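Local coordinates for protein esterase (Uncultured bacterium, PDB 5EGN) that probably hydrolyses carboxylic esters, and degrades N-acyl homoserine lactones, the quorum-sensing signals of bacteria, with an alpha/beta hydrolase fold, at residues G32-F37 against Y244-P249; Y36-P41 against E251-L256; Y66-H71 against G96-Q101; S118-G123 against A192-D197. The protein carries 2 engineered substitutions. All blocks are in the same frame, centred on the assembly; numbering follows the deposited sequence.

Contact 1 of 4, residues G32-F37 against Y244-P249; sequences GGIWYF and YQLERP
The CA atoms of I34 and L246 are 7.4 Å apart and those of F37 and P249 6.4 Å, so the turn and short helix of 32-37 draw closer to 244-249 at the later end. W35 and Q245 meet ring against amide: NE2 stands 3.4 Å above one face of the indole, offset toward the rim at CZ3 and CH2, with the two planes 30° apart. Q245 CG occupies the crowded position between its backbone N and carbonyl carbon (chi1 78°), and the chain then bends at chi2. The aliphatic part of Q245 also touches the indole, through CG against CZ3. I34 crosses Q245 at about a right angle and sets CD1 3.6 Å from NE2, while its CG1 meets L246 CD1 at 3.6 Å. The other methyl of L246, CD2, comes in at the edge of the F37 ring, near its plane, 4.0 Å from CD2 of F37. F37 and P249 run side by side and point the same way, CB against CB at 3.9 Å. The second subunit packs against I34, F37 and P249 from beyond. Q245 NE2 bonds elsewhere, to OD1 of N92 within the presumed nucleophile elbow of this alpha/beta hydrolase. The contact is thus chiefly van der Waals packing, with one amide N, its acceptor outside, set against the indole and I34.

Contact 2 of 4, residues Y36-P41 against E251-L256; sequences YFQTFP and EFNELL
Q38 presents its amide nearly upright to the F252 ring, the planes 81° apart, and its CG approaches F252 CD2 obliquely at 3.8 Å. The Q38 and N253 amides are likewise turned 87° against each other. The F37 ring has CD2 of its neighbour Y36 over the centre of one face. N253 stands between two partners and uses both ends of its amide. Its ND2 donates to F37 O at 3.2 Å in an almost straight bond (178°) that lies in the N253 amide plane. Its OD1 accepts from Q38 NE2 at 3.1 Å, with the donor tilted somewhat from the carbonyl plane. In this alpha/beta hydrolase fold the contact brings the C-terminal helix 249-257 against the short helix 36-39 that follows strand 21-25 in the chain. Q38 NE2 also bonds to Q245 O, which ties the same amide to the backbone of helix 244-247. An alanine in place of N253 would probably leave F37 O without this donor and Q38 NE2 with one acceptor fewer, making the Q38 amide easier to turn. P41 CG reaches ND2 of N253 at 4.2 Å, and A167 of the second subunit packs on the same proline.

Contact 3 of 4, residues Y66-H71 against G96-Q101; sequences YSIMEH and GMIAMQ
I68 leans on the backbone of M97 with a branch methyl, CG2 lying 3.4 Å from M97 O, at the meeting of helix 68-81 with helix 94-105. In this alpha/beta hydrolase fold the second helix follows the presumed nucleophile elbow, a GxSxG turn at the end of strand 87-92. With I68 CG1 beside the backbone N (chi1 -55°), CG2 falls anti to that N and touches the M97 carbonyl and also Q101 CB, at 3.7 Å. The other branch of I68 crosses M97 obliquely, CD1 facing its CB and SD. On the neighbouring turn H71 sets CB 3.6 Å from I98 CD1, the two side chains crossing at a slant, and the H71 ring meets the ring of H53. M69 and Q101 come together in the same slanted manner: both chains are bent at chi2, and M69 CG and CE bear on the Q101 amide, CG being 3.8 Å from CD. The polar ends of that amide have partners outside the contact, OE1 probably bonding to W193 NE1 and NE2 weakly to D105 OD2. S67 caps helix 68-81 in a capping box with E70: S67 OG accepts from E70 N at 3.2 Å, while E70 OE1 takes both S67 N and S67 OG on its anti side.

Contact 4 of 4, residues S118-G123 against A192-D197; sequences SGTGLG and AWNIKD
T120 sets its hydroxyl anti to its own backbone N (chi1 -171°), which carries OG1 to I195 N, and the methyl CG2 then faces K196. N194 likewise turns CG anti to its backbone N (chi1 -167°), placing it beside G121. The two segments bracket a mostly helical insertion between strands 110-116 and 206-211, probably the lid common in alpha/beta hydrolases, and meet where its ends come together. I195 N donates to T120 OG1 at 2.8 Å, and the hydroxyl in turn gives a weak bond to W193 O. The same carbonyl receives G121 N at 3.0 Å, in its plane, so W193 O serves several donors. N194 OD1 accepts from K196 N at 3.1 Å, an Asx turn that shapes the second segment, while ND2 lies 3.5 Å from G121 CA. An alanine in place of N194 would probably leave K196 N without this acceptor, undoing the Asx turn and opening a gap beside G121. G121 has a positive phi, which by itself favours glycine. K196 CG packs on T120 CG2 at 3.7 Å, and its NZ makes a salt bridge with E124. The W193 ring offers its edge to G119 O, CZ3 coming to 3.7 Å. A water accepts from L122 N at 2.8 Å and donates to W193 O.

How the contacts relate
All four contacts are largely buried, but they fall into two groups on opposite sides of the chain's centre. Contacts 1 and 2, with centres about 7 Å apart, share Y36 and F37 and fix helix 36-39 to the successive helices 244-247 and 249-257; both border the second subunit. Contact 1 is chiefly apolar, contact 2 relies on side-chain amide hydrogen bonds, and the Q38 amide joins them. Contacts 3 and 4, about 11 Å apart between centres, are joined through W193, which lies on I68, M97 and M100. Contact 3, nearest the centre, is dispersive between two helices, whereas contact 4 joins loops by hydrogen bonds to backbone atoms and a water, with K196 and N194 toward its more exposed side.

Contact 1 of 4, residues G32-F37 against Y244-P249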
# COMPACT_ATOMS: atom_id res chain seq x y z
N GLY A 32 -0.60 1.95 7.35
CA GLY A 32 -1.65 1.11 6.81
C GLY A 32 -1.35 0.47 5.46
O GLY A 32 -1.91 -0.58 5.12
N GLY A 33 -0.45 1.09 4.71
CA GLY A 33 -0.07 0.59 3.40
C GLY A 33 0.32 -0.87 3.43
O GLY A 33 0.01 -1.62 2.51
N ILE A 34 0.99 -1.28 4.51
CA ILE A 34 1.44 -2.67 4.69
C ILE A 34 0.34 -3.71 4.47
O ILE A 34 0.63 -4.89 4.24
CB ILE A 34 2.04 -2.87 6.11
CG1 ILE A 34 2.97 -4.09 6.15
CG2 ILE A 34 0.94 -2.98 7.16
CD1 ILE A 34 3.70 -4.26 7.46
N TRP A 35 -0.93 -3.29 4.53
CA TRP A 35 -2.04 -4.23 4.36
C TRP A 35 -2.57 -4.28 2.93
O TRP A 35 -3.69 -4.76 2.71
CB TRP A 35 -3.17 -3.86 5.32
CG TRP A 35 -2.79 -3.90 6.76
CD1 TRP A 35 -2.68 -2.85 7.61
CD2 TRP A 35 -2.44 -5.07 7.52
NE1 TRP A 35 -2.30 -3.28 8.86
CE2 TRP A 35 -2.15 -4.64 8.83
CE3 TRP A 35 -2.36 -6.44 7.22
CZ2 TRP A 35 -1.77 -5.53 9.84
CZ3 TRP A 35 -1.98 -7.31 8.22
CH2 TRP A 35 -1.70 -6.86 9.52
N TYR A 36 -1.77 -3.81 1.97
CA TYR A 36 -2.21 -3.67 0.58
C TYR A 36 -2.76 -4.97 0.01
O TYR A 36 -3.78 -4.96 -0.69
CB TYR A 36 -1.05 -3.17 -0.30
CG TYR A 36 -1.44 -3.02 -1.76
CD1 TYR A 36 -2.32 -2.02 -2.17
CD2 TYR A 36 -0.97 -3.91 -2.73
CE1 TYR A 36 -2.70 -1.90 -3.49
CE2 TYR A 36 -1.35 -3.79 -4.06
CZ TYR A 36 -2.21 -2.78 -4.43
OH TYR A 36 -2.59 -2.65 -5.74
N PHE A 37 -2.11 -6.09 0.31
CA PHE A 37 -2.54 -7.36 -0.26
C PHE A 37 -3.71 -7.99 0.50
O PHE A 37 -4.30 -8.95 0.02
CB PHE A 37 -1.38 -8.34 -0.31
CG PHE A 37 -0.27 -7.93 -1.24
CD1 PHE A 37 -0.44 -7.97 -2.61
CD2 PHE A 37 0.94 -7.51 -0.73
CE1 PHE A 37 0.59 -7.59 -3.46
CE2 PHE A 37 1.97 -7.13 -1.57
CZ PHE A 37 1.80 -7.17 -2.93
N TYR A 244 4.27 -11.80 8.00
CA TYR A 244 3.60 -12.87 7.26
C TYR A 244 2.71 -12.33 6.14
O TYR A 244 2.60 -12.93 5.08
CB TYR A 244 2.76 -13.72 8.23
CG TYR A 244 2.26 -15.03 7.66
CD1 TYR A 244 2.86 -15.61 6.54
CD2 TYR A 244 1.19 -15.70 8.24
CE1 TYR A 244 2.40 -16.80 6.03
CE2 TYR A 244 0.73 -16.89 7.73
CZ TYR A 244 1.33 -17.44 6.63
OH TYR A 244 0.87 -18.63 6.12
N GLN A 245 2.09 -11.17 6.38
CA GLN A 245 1.16 -10.60 5.41
C GLN A 245 1.88 -10.08 4.17
O GLN A 245 1.26 -9.85 3.14
CB GLN A 245 0.33 -9.48 6.05
CG GLN A 245 1.05 -8.15 6.20
CD GLN A 245 1.82 -8.04 7.49
OE1 GLN A 245 2.65 -8.89 7.81
NE2 GLN A 245 1.55 -6.99 8.26
N LEU A 246 3.19 -9.91 4.28
CA LEU A 246 3.99 -9.46 3.14
C LEU A 246 4.89 -10.57 2.59
O LEU A 246 5.13 -10.64 1.39
CB LEU A 246 4.85 -8.25 3.53
CG LEU A 246 4.17 -6.88 3.51
CD1 LEU A 246 5.18 -5.79 3.81
CD2 LEU A 246 3.49 -6.65 2.17
N GLU A 247 5.39 -11.42 3.48
CA GLU A 247 6.31 -12.48 3.09
C GLU A 247 5.59 -13.58 2.30
O GLU A 247 6.09 -14.04 1.28
CB GLU A 247 7.00 -13.07 4.32
CG GLU A 247 7.93 -12.08 5.02
CD GLU A 247 8.67 -12.69 6.19
OE1 GLU A 247 8.51 -12.19 7.32
OE2 GLU A 247 9.43 -13.66 5.98
N ARG A 248 4.43 -14.00 2.79
CA ARG A 248 3.59 -14.95 2.07
C ARG A 248 2.13 -14.51 2.13
O ARG A 248 1.32 -15.14 2.81
CB ARG A 248 3.74 -16.36 2.65
CG ARG A 248 5.18 -16.86 2.73
CD ARG A 248 5.25 -18.34 3.08
NE ARG A 248 4.75 -19.18 1.99
CZ ARG A 248 5.48 -19.55 0.95
NH1 ARG A 248 6.75 -19.16 0.85
NH2 ARG A 248 4.95 -20.32 0.01
N PRO A 249 1.79 -13.43 1.40
CA PRO A 249 0.50 -12.74 1.49
C PRO A 249 -0.73 -13.63 1.28
O PRO A 249 -1.67 -13.55 2.07
CB PRO A 249 0.59 -11.69 0.38
CG PRO A 249 2.04 -11.45 0.21
CD PRO A 249 2.68 -12.79 0.41

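Contact 2 of 4, residues Y36-P41 against E251-L256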
# COMPACT_ATOMS: atom_id res chain seq x y z
N TYR A 36 -1.77 -3.81 1.97
CA TYR A 36 -2.21 -3.67 0.58
C TYR A 36 -2.76 -4.97 0.01
O TYR A 36 -3.78 -4.96 -0.69
CB TYR A 36 -1.05 -3.17 -0.30
CG TYR A 36 -1.44 -3.02 -1.76
CD1 TYR A 36 -2.32 -2.02 -2.17
CD2 TYR A 36 -0.97 -3.91 -2.73
CE1 TYR A 36 -2.70 -1.90 -3.49
CE2 TYR A 36 -1.35 -3.79 -4.06
CZ TYR A 36 -2.21 -2.78 -4.43
OH TYR A 36 -2.59 -2.65 -5.74
N PHE A 37 -2.11 -6.09 0.31
CA PHE A 37 -2.54 -7.36 -0.26
C PHE A 37 -3.71 -7.99 0.50
O PHE A 37 -4.30 -8.95 0.02
CB PHE A 37 -1.38 -8.34 -0.31
CG PHE A 37 -0.27 -7.93 -1.24
CD1 PHE A 37 -0.44 -7.97 -2.61
CD2 PHE A 37 0.94 -7.51 -0.73
CE1 PHE A 37 0.59 -7.59 -3.46
CE2 PHE A 37 1.97 -7.13 -1.57
CZ PHE A 37 1.80 -7.17 -2.93
N GLN A 38 -4.03 -7.44 1.67
CA GLN A 38 -5.15 -7.95 2.45
C GLN A 38 -6.39 -7.08 2.27
O GLN A 38 -7.50 -7.58 2.14
CB GLN A 38 -4.79 -8.01 3.94
CG GLN A 38 -3.86 -9.16 4.31
CD GLN A 38 -2.43 -8.92 3.88
OE1 GLN A 38 -1.88 -7.84 4.10
NE2 GLN A 38 -1.82 -9.92 3.27
N THR A 39 -6.16 -5.77 2.24
CA THR A 39 -7.22 -4.77 2.28
C THR A 39 -8.34 -4.99 1.26
O THR A 39 -9.52 -4.99 1.61
CB THR A 39 -6.64 -3.36 2.06
OG1 THR A 39 -5.71 -3.06 3.10
CG2 THR A 39 -7.75 -2.31 2.05
N PHE A 40 -7.97 -5.19 0.00
CA PHE A 40 -8.95 -5.21 -1.08
C PHE A 40 -9.56 -6.58 -1.38
O PHE A 40 -10.75 -6.66 -1.70
CB PHE A 40 -8.31 -4.62 -2.34
CG PHE A 40 -7.82 -3.21 -2.16
CD1 PHE A 40 -8.69 -2.14 -2.25
CD2 PHE A 40 -6.49 -2.96 -1.87
CE1 PHE A 40 -8.24 -0.85 -2.07
CE2 PHE A 40 -6.03 -1.67 -1.68
CZ PHE A 40 -6.91 -0.61 -1.78
N PRO A 41 -8.78 -7.68 -1.29
CA PRO A 41 -9.46 -8.97 -1.40
C PRO A 41 -10.49 -9.19 -0.30
O PRO A 41 -11.56 -9.74 -0.57
CB PRO A 41 -8.31 -9.98 -1.27
CG PRO A 41 -7.14 -9.25 -1.83
CD PRO A 41 -7.31 -7.83 -1.38
N GLU A 251 -1.12 -16.89 1.60
CA GLU A 251 -1.28 -17.86 2.67
C GLU A 251 -1.84 -17.20 3.93
O GLU A 251 -2.70 -17.77 4.61
CB GLU A 251 0.05 -18.55 2.97
CG GLU A 251 0.52 -19.45 1.85
CD GLU A 251 1.78 -20.21 2.20
OE1 GLU A 251 1.97 -20.53 3.39
OE2 GLU A 251 2.58 -20.48 1.28
N PHE A 252 -1.36 -16.00 4.24
CA PHE A 252 -1.92 -15.22 5.34
C PHE A 252 -3.40 -14.95 5.06
O PHE A 252 -4.23 -14.99 5.98
CB PHE A 252 -1.17 -13.90 5.53
CG PHE A 252 -1.70 -13.06 6.66
CD1 PHE A 252 -1.23 -13.24 7.95
CD2 PHE A 252 -2.68 -12.10 6.44
CE1 PHE A 252 -1.71 -12.48 8.99
CE2 PHE A 252 -3.17 -11.34 7.48
CZ PHE A 252 -2.69 -11.53 8.76
N ASN A 253 -3.72 -14.67 3.80
CA ASN A 253 -5.09 -14.42 3.39
C ASN A 253 -5.99 -15.64 3.60
O ASN A 253 -7.15 -15.51 3.96
CB ASN A 253 -5.14 -13.99 1.92
CG ASN A 253 -4.74 -12.54 1.72
OD1 ASN A 253 -4.16 -11.92 2.61
ND2 ASN A 253 -5.05 -12.00 0.55
N GLU A 254 -5.44 -16.83 3.36
CA GLU A 254 -6.17 -18.07 3.59
C GLU A 254 -6.37 -18.31 5.08
O GLU A 254 -7.44 -18.76 5.51
CB GLU A 254 -5.43 -19.25 2.96
CG GLU A 254 -5.32 -19.17 1.46
CD GLU A 254 -4.40 -20.23 0.89
OE1 GLU A 254 -4.42 -21.37 1.42
OE2 GLU A 254 -3.66 -19.93 -0.06
N LEU A 255 -5.34 -18.02 5.86
CA LEU A 255 -5.40 -18.18 7.31
C LEU A 255 -6.46 -17.26 7.92
O LEU A 255 -7.22 -17.67 8.80
CB LEU A 255 -4.04 -17.91 7.94
CG LEU A 255 -3.82 -18.35 9.38
CD1 LEU A 255 -4.06 -19.84 9.53
CD2 LEU A 255 -2.41 -18.00 9.82
N LEU A 256 -6.51 -16.03 7.43
CA LEU A 256 -7.48 -15.05 7.91
C LEU A 256 -8.87 -15.39 7.38
O LEU A 256 -9.88 -15.11 8.04
CB LEU A 256 -7.08 -13.63 7.48
CG LEU A 256 -7.99 -12.47 7.88
CD1 LEU A 256 -8.36 -12.53 9.36
CD2 LEU A 256 -7.34 -11.14 7.55

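Contact 3 of 4, residues Y66-H71 against G96-Q101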
# COMPACT_ATOMS: atom_id res chain seq x y z
N TYR A 66 1.55 8.07 23.81
CA TYR A 66 1.67 6.85 23.02
C TYR A 66 1.59 5.60 23.88
O TYR A 66 2.42 4.69 23.75
CB TYR A 66 2.98 6.87 22.23
CG TYR A 66 3.02 7.97 21.19
CD1 TYR A 66 2.31 7.85 20.00
CD2 TYR A 66 3.77 9.12 21.39
CE1 TYR A 66 2.34 8.85 19.05
CE2 TYR A 66 3.81 10.12 20.45
CZ TYR A 66 3.09 9.98 19.28
OH TYR A 66 3.12 10.98 18.33
N SER A 67 0.59 5.55 24.75
CA SER A 67 0.28 4.33 25.47
C SER A 67 -0.59 3.47 24.57
O SER A 67 -1.28 3.98 23.69
CB SER A 67 -0.43 4.62 26.79
OG SER A 67 -1.72 5.17 26.57
N ILE A 68 -0.56 2.16 24.79
CA ILE A 68 -1.37 1.24 23.99
C ILE A 68 -2.85 1.51 24.21
O ILE A 68 -3.67 1.31 23.31
CB ILE A 68 -1.03 -0.23 24.34
CG1 ILE A 68 0.47 -0.47 24.17
CG2 ILE A 68 -1.80 -1.19 23.45
CD1 ILE A 68 0.98 -0.21 22.77
N MET A 69 -3.19 1.98 25.41
CA MET A 69 -4.57 2.33 25.73
C MET A 69 -5.06 3.49 24.87
O MET A 69 -6.19 3.48 24.38
CB MET A 69 -4.70 2.69 27.21
CG MET A 69 -4.19 1.62 28.17
SD MET A 69 -2.42 1.76 28.50
CE MET A 69 -2.17 0.37 29.60
N GLU A 70 -4.20 4.49 24.68
CA GLU A 70 -4.54 5.65 23.86
C GLU A 70 -4.70 5.26 22.39
O GLU A 70 -5.60 5.76 21.70
CB GLU A 70 -3.47 6.74 24.03
CG GLU A 70 -3.61 7.52 25.33
CD GLU A 70 -2.38 8.32 25.68
OE1 GLU A 70 -1.28 7.72 25.77
OE2 GLU A 70 -2.50 9.55 25.87
N HIS A 71 -3.83 4.38 21.91
CA HIS A 71 -3.96 3.81 20.57
C HIS A 71 -5.31 3.11 20.41
O HIS A 71 -6.02 3.30 19.41
CB HIS A 71 -2.83 2.81 20.30
CG HIS A 71 -1.53 3.44 19.90
ND1 HIS A 71 -1.40 4.19 18.75
CD2 HIS A 71 -0.31 3.41 20.48
CE1 HIS A 71 -0.15 4.60 18.64
NE2 HIS A 71 0.53 4.15 19.68
N GLY A 96 -1.04 -5.87 17.52
CA GLY A 96 -1.52 -6.95 18.36
C GLY A 96 -1.71 -6.47 19.79
O GLY A 96 -2.68 -6.83 20.45
N MET A 97 -0.77 -5.66 20.26
CA MET A 97 -0.87 -5.03 21.57
C MET A 97 -2.15 -4.20 21.67
O MET A 97 -2.90 -4.31 22.64
CB MET A 97 0.34 -4.13 21.85
CG MET A 97 1.68 -4.83 21.76
SD MET A 97 3.03 -3.73 22.23
CE MET A 97 4.43 -4.79 21.92
N ILE A 98 -2.38 -3.38 20.65
CA ILE A 98 -3.55 -2.52 20.58
C ILE A 98 -4.84 -3.34 20.61
O ILE A 98 -5.79 -3.00 21.32
CB ILE A 98 -3.53 -1.64 19.32
CG1 ILE A 98 -2.33 -0.69 19.36
CG2 ILE A 98 -4.81 -0.84 19.19
CD1 ILE A 98 -2.08 0.04 18.06
N ALA A 99 -4.86 -4.43 19.85
CA ALA A 99 -6.02 -5.32 19.82
C ALA A 99 -6.29 -5.96 21.18
O ALA A 99 -7.43 -6.06 21.61
CB ALA A 99 -5.82 -6.39 18.75
N MET A 100 -5.22 -6.40 21.85
CA MET A 100 -5.36 -7.03 23.16
C MET A 100 -5.88 -6.04 24.21
O MET A 100 -6.80 -6.35 24.97
CB MET A 100 -4.02 -7.63 23.61
CG MET A 100 -3.65 -8.91 22.88
SD MET A 100 -2.18 -9.74 23.52
CE MET A 100 -0.88 -8.71 22.84
N GLN A 101 -5.29 -4.85 24.22
CA GLN A 101 -5.75 -3.77 25.08
C GLN A 101 -7.22 -3.46 24.80
O GLN A 101 -7.99 -3.15 25.71
CB GLN A 101 -4.90 -2.52 24.88
CG GLN A 101 -5.03 -1.50 25.99
CD GLN A 101 -4.55 -2.03 27.32
OE1 GLN A 101 -3.40 -2.45 27.45
NE2 GLN A 101 -5.43 -2.04 28.31

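Contact 4 of 4, residues S118-G123 against A192-D197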
# COMPACT_ATOMS: atom_id res chain seq x y z
N SER A 118 3.31 -10.82 17.75
CA SER A 118 3.26 -9.85 18.84
C SER A 118 3.67 -10.48 20.16
O SER A 118 4.10 -11.64 20.21
CB SER A 118 1.87 -9.24 18.95
OG SER A 118 1.87 -8.12 19.81
N GLY A 119 3.53 -9.71 21.24
CA GLY A 119 3.90 -10.17 22.57
C GLY A 119 3.58 -9.12 23.62
O GLY A 119 2.98 -8.09 23.31
N THR A 120 3.97 -9.39 24.86
CA THR A 120 3.78 -8.42 25.94
C THR A 120 5.01 -8.42 26.85
O THR A 120 5.72 -9.42 26.94
CB THR A 120 2.51 -8.72 26.75
OG1 THR A 120 2.25 -7.64 27.66
CG2 THR A 120 2.66 -10.01 27.54
N GLY A 121 5.25 -7.29 27.51
CA GLY A 121 6.47 -7.11 28.27
C GLY A 121 7.66 -7.25 27.35
O GLY A 121 8.65 -7.91 27.68
N LEU A 122 7.56 -6.63 26.18
CA LEU A 122 8.54 -6.80 25.12
C LEU A 122 9.91 -6.27 25.52
O LEU A 122 10.94 -6.87 25.23
CB LEU A 122 8.07 -6.11 23.84
CG LEU A 122 8.56 -6.69 22.52
CD1 LEU A 122 7.85 -8.01 22.23
CD2 LEU A 122 8.35 -5.70 21.38
N GLY A 123 9.91 -5.13 26.21
CA GLY A 123 11.13 -4.45 26.59
C GLY A 123 12.07 -5.28 27.45
O GLY A 123 13.28 -5.24 27.26
N ALA A 192 7.15 -1.03 27.07
CA ALA A 192 6.88 -1.16 28.50
C ALA A 192 5.52 -1.80 28.79
O ALA A 192 5.30 -2.30 29.89
CB ALA A 192 6.98 0.19 29.17
N TRP A 193 4.63 -1.76 27.81
CA TRP A 193 3.29 -2.33 27.96
C TRP A 193 3.34 -3.80 28.34
O TRP A 193 3.95 -4.61 27.63
CB TRP A 193 2.50 -2.14 26.66
CG TRP A 193 1.10 -2.67 26.70
CD1 TRP A 193 0.02 -2.08 27.29
CD2 TRP A 193 0.62 -3.87 26.10
NE1 TRP A 193 -1.10 -2.85 27.10
CE2 TRP A 193 -0.76 -3.95 26.37
CE3 TRP A 193 1.22 -4.89 25.36
CZ2 TRP A 193 -1.54 -5.02 25.93
CZ3 TRP A 193 0.44 -5.95 24.92
CH2 TRP A 193 -0.93 -6.00 25.21
N ASN A 194 2.71 -4.15 29.45
CA ASN A 194 2.81 -5.50 29.99
C ASN A 194 1.50 -5.95 30.64
O ASN A 194 1.06 -5.39 31.64
CB ASN A 194 3.95 -5.57 31.01
CG ASN A 194 4.33 -7.00 31.37
OD1 ASN A 194 3.48 -7.88 31.43
ND2 ASN A 194 5.61 -7.22 31.63
N ILE A 195 0.88 -6.97 30.05
CA ILE A 195 -0.38 -7.51 30.58
C ILE A 195 -0.31 -9.02 30.78
O ILE A 195 -1.30 -9.73 30.58
CB ILE A 195 -1.57 -7.18 29.66
CG1 ILE A 195 -1.35 -7.77 28.26
CG2 ILE A 195 -1.79 -5.68 29.57
CD1 ILE A 195 -2.64 -8.00 27.49
N LYS A 196 0.86 -9.51 31.18
CA LYS A 196 1.07 -10.94 31.42
C LYS A 196 0.04 -11.53 32.37
O LYS A 196 -0.44 -12.64 32.15
CB LYS A 196 2.48 -11.19 31.98
CG LYS A 196 3.61 -10.98 30.98
CD LYS A 196 4.96 -11.14 31.66
CE LYS A 196 6.11 -11.11 30.65
NZ LYS A 196 6.73 -9.76 30.53
N ASP A 197 -0.31 -10.79 33.41
CA ASP A 197 -1.22 -11.27 34.43
C ASP A 197 -2.68 -11.16 34.01
O ASP A 197 -3.56 -11.78 34.60
CB ASP A 197 -1.00 -10.51 35.74
CG ASP A 197 -0.89 -9.01 35.51
OD1 ASP A 197 -0.33 -8.60 34.47
OD2 ASP A 197 -1.36 -8.25 36.38
O HOH W 1 5.43 -4.91 25.67